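Local coordinates for protein transketolase (Campylobacter jejuni, PDB 3L84) that belongs to the transketolase family of thiamine diphosphate-dependent enzymes, a two-chain assembly whose subunits are built from three alpha/beta domains, at residues 264-269 with 275-280. Residues are numbered along the deposited sequence; the frame is centred on the assembly and turned at random.
Sequences VIKKAK and DPNISF
Pro276 packs against Lys266 and Lys269, one turn apart on helix 262-272, where the chain doubles back after the helix and forms a type I beta turn from Asp275 to Ile278. This is a helix-to-turn contact at the surface of the thiamine diphosphate binding domain. Pro276 rests against the helix beside both lysines. Its CB sits 3.5 Å from the carbonyl O of Lys266, and the side chains of Lys266 and Pro276 cross at about a right angle. One turn on, Lys269 CB packs against Pro276 CA at 3.9 Å. With chi1 at -75° the CG of Lys269 lies opposite its carbonyl carbon, and the fully stretched chain carries the aliphatic part past the start of the turn, with CD 3.8 Å from Asp275 O, and delivers the ammonium group to the far end. There NZ donates a 2.9 Å hydrogen bond to Ile278 O, coming in at a C=O...N angle of 139° and tilted 26° from the carbonyl plane. The same NZ forms a salt bridge with Asp19 of helix 3-24, whose carboxylate also accepts from the backbone N of Phe280, so lysine and loop share one acidic partner. Within the turn Asp275 forms an Asx turn: its OD1 accepts from Asn277 N at 2.8 Å, the donor lying above the carboxylate plane. A water bridges the two segments, accepting from Lys269 NZ at 2.9 Å and donating to Pro276 O at 2.7 Å.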
ATOM      1  N   VAL A 264      21.775 -14.760 -30.549  1.00 12.62           N
ATOM      2  CA  VAL A 264      22.460 -13.768 -29.723  1.00 12.28           C
ATOM      3  C   VAL A 264      23.366 -14.479 -28.739  1.00 12.15           C
ATOM      4  O   VAL A 264      24.500 -14.067 -28.520  1.00 12.31           O
ATOM      5  CB  VAL A 264      21.456 -12.857 -28.994  1.00 13.41           C
ATOM      6  CG1 VAL A 264      22.136 -12.075 -27.857  1.00 13.54           C
ATOM      7  CG2 VAL A 264      20.786 -11.900 -30.011  1.00 13.20           C
ATOM      8  N   ILE A 265      22.850 -15.549 -28.131  1.00 11.16           N
ATOM      9  CA  ILE A 265      23.657 -16.300 -27.164  1.00 11.80           C
ATOM     10  C   ILE A 265      24.862 -16.971 -27.828  1.00 12.36           C
ATOM     11  O   ILE A 265      25.960 -16.932 -27.278  1.00 12.31           O
ATOM     12  CB  ILE A 265      22.798 -17.337 -26.411  1.00 11.19           C
ATOM     13  CG1 ILE A 265      21.779 -16.611 -25.520  1.00 12.93           C
ATOM     14  CG2 ILE A 265      23.693 -18.284 -25.555  1.00 13.39           C
ATOM     15  CD1 ILE A 265      20.682 -17.549 -24.945  1.00 14.49           C
ATOM     16  N   LYS A 266      24.673 -17.527 -29.022  1.00 12.04           N
ATOM     17  CA  LYS A 266      25.802 -18.142 -29.757  1.00 12.44           C
ATOM     18  C   LYS A 266      26.905 -17.133 -29.992  1.00 12.27           C
ATOM     19  O   LYS A 266      28.090 -17.413 -29.732  1.00 11.84           O
ATOM     20  CB  LYS A 266      25.357 -18.737 -31.090  1.00 13.35           C
ATOM     21  CG  LYS A 266      24.583 -20.035 -30.922  1.00 16.62           C
ATOM     22  CD  LYS A 266      24.152 -20.568 -32.278  1.00 21.40           C
ATOM     23  CE  LYS A 266      23.258 -21.791 -32.152  1.00 24.80           C
ATOM     24  NZ  LYS A 266      23.100 -22.500 -33.478  1.00 27.18           N
ATOM     25  N   LYS A 267      26.522 -15.966 -30.480  1.00 11.63           N
ATOM     26  CA  LYS A 267      27.471 -14.898 -30.735  1.00 12.30           C
ATOM     27  C   LYS A 267      28.175 -14.428 -29.464  1.00 11.85           C
ATOM     28  O   LYS A 267      29.381 -14.171 -29.478  1.00 12.58           O
ATOM     29  CB  LYS A 267      26.817 -13.732 -31.479  1.00 12.99           C
ATOM     30  CG  LYS A 267      26.414 -14.075 -32.896  1.00 16.63           C
ATOM     31  CD  LYS A 267      25.702 -12.926 -33.548  1.00 21.48           C
ATOM     32  CE  LYS A 267      25.245 -13.279 -34.964  1.00 24.91           C
ATOM     33  NZ  LYS A 267      24.040 -14.164 -34.951  1.00 28.46           N
ATOM     34  N   ALA A 268      27.422 -14.282 -28.371  1.00 10.91           N
ATOM     35  CA  ALA A 268      27.983 -13.858 -27.093  1.00 11.76           C
ATOM     36  C   ALA A 268      29.011 -14.856 -26.579  1.00 11.80           C
ATOM     37  O   ALA A 268      30.089 -14.476 -26.126  1.00 11.75           O
ATOM     38  CB  ALA A 268      26.843 -13.657 -26.084  1.00 12.23           C
ATOM     39  N   LYS A 269      28.701 -16.144 -26.696  1.00 11.64           N
ATOM     40  CA  LYS A 269      29.640 -17.198 -26.286  1.00 11.17           C
ATOM     41  C   LYS A 269      30.898 -17.142 -27.148  1.00 11.82           C
ATOM     42  O   LYS A 269      32.008 -17.191 -26.626  1.00 11.43           O
ATOM     43  CB  LYS A 269      28.957 -18.556 -26.380  1.00 10.81           C
ATOM     44  CG  LYS A 269      27.969 -18.802 -25.239  1.00 10.48           C
ATOM     45  CD  LYS A 269      27.220 -20.123 -25.320  1.00 11.04           C
ATOM     46  CE  LYS A 269      26.303 -20.318 -24.143  1.00 11.11           C
ATOM     47  NZ  LYS A 269      25.371 -21.463 -24.363  1.00 12.42           N
ATOM     48  N   ASP A 275      32.306 -22.250 -26.112  1.00 12.00           N
ATOM     49  CA  ASP A 275      31.769 -23.015 -27.238  1.00 12.29           C
ATOM     50  C   ASP A 275      30.290 -22.645 -27.397  1.00 11.97           C
ATOM     51  O   ASP A 275      29.481 -22.893 -26.504  1.00 11.48           O
ATOM     52  CB  ASP A 275      31.902 -24.513 -26.962  1.00 12.59           C
ATOM     53  CG  ASP A 275      31.431 -25.391 -28.129  1.00 14.85           C
ATOM     54  OD1 ASP A 275      30.728 -24.906 -29.048  1.00 18.05           O
ATOM     55  OD2 ASP A 275      31.821 -26.589 -28.137  1.00 18.43           O
ATOM     56  N   PRO A 276      29.911 -22.083 -28.550  1.00 11.43           N
ATOM     57  CA  PRO A 276      28.517 -21.678 -28.746  1.00 12.46           C
ATOM     58  C   PRO A 276      27.530 -22.834 -28.856  1.00 12.25           C
ATOM     59  O   PRO A 276      26.320 -22.603 -28.767  1.00 13.15           O
ATOM     60  CB  PRO A 276      28.568 -20.907 -30.063  1.00 13.06           C
ATOM     61  CG  PRO A 276      29.685 -21.467 -30.764  1.00 13.38           C
ATOM     62  CD  PRO A 276      30.729 -21.794 -29.738  1.00 11.67           C
ATOM     63  N   ASN A 277      28.008 -24.061 -29.028  1.00 12.81           N
ATOM     64  CA  ASN A 277      27.076 -25.156 -29.281  1.00 14.52           C
ATOM     65  C   ASN A 277      26.848 -26.021 -28.057  1.00 15.03           C
ATOM     66  O   ASN A 277      26.317 -27.128 -28.166  1.00 16.68           O
ATOM     67  CB  ASN A 277      27.514 -25.996 -30.471  1.00 15.16           C
ATOM     68  CG  ASN A 277      27.366 -25.258 -31.790  1.00 15.59           C
ATOM     69  OD1 ASN A 277      26.455 -24.455 -31.973  1.00 20.83           O
ATOM     70  ND2 ASN A 277      28.266 -25.520 -32.700  1.00 20.29           N
ATOM     71  N   ILE A 278      27.292 -25.539 -26.899  1.00 14.47           N
ATOM     72  CA  ILE A 278      26.958 -26.205 -25.651  1.00 14.22           C
ATOM     73  C   ILE A 278      26.320 -25.238 -24.677  1.00 13.97           C
ATOM     74  O   ILE A 278      26.641 -24.023 -24.626  1.00 15.37           O
ATOM     75  CB  ILE A 278      28.156 -26.876 -25.023  1.00 15.13           C
ATOM     76  CG1 ILE A 278      29.166 -25.892 -24.517  1.00 16.32           C
ATOM     77  CG2 ILE A 278      28.830 -27.825 -26.005  1.00 15.59           C
ATOM     78  CD1 ILE A 278      30.245 -26.591 -23.678  1.00 19.90           C
ATOM     79  N   SER A 279      25.443 -25.789 -23.856  1.00 11.90           N
ATOM     80  CA  SER A 279      24.727 -24.985 -22.888  0.50 11.54           C
ATOM     81  C   SER A 279      24.987 -25.515 -21.483  1.00 11.39           C
ATOM     82  O   SER A 279      25.412 -26.644 -21.298  1.00 10.80           O
ATOM     83  CB  SER A 279      23.237 -24.999 -23.207  0.50 11.78           C
ATOM     84  OG  SER A 279      22.716 -26.304 -23.055  0.50 12.08           O
ATOM     85  N   PHE A 280      24.742 -24.673 -20.490  1.00 11.03           N
ATOM     86  CA  PHE A 280      24.957 -25.002 -19.086  1.00 11.30           C
ATOM     87  C   PHE A 280      26.380 -25.498 -18.808  1.00 12.52           C
ATOM     88  O   PHE A 280      26.581 -26.501 -18.114  1.00 14.94           O
ATOM     89  CB  PHE A 280      23.898 -25.989 -18.600  1.00 11.05           C
ATOM     90  CG  PHE A 280      22.507 -25.442 -18.666  1.00 11.43           C
ATOM     91  CD1 PHE A 280      21.988 -24.693 -17.615  1.00 12.68           C
ATOM     92  CD2 PHE A 280      21.720 -25.627 -19.781  1.00 11.50           C
ATOM     93  CE1 PHE A 280      20.697 -24.161 -17.699  1.00 12.12           C
ATOM     94  CE2 PHE A 280      20.437 -25.106 -19.849  1.00 11.94           C
ATOM     95  CZ  PHE A 280      19.933 -24.365 -18.801  1.00 11.69           C
TER
HETATM   96  O   HOH W   1      24.495 -21.360 -27.144  1.00 15.28           O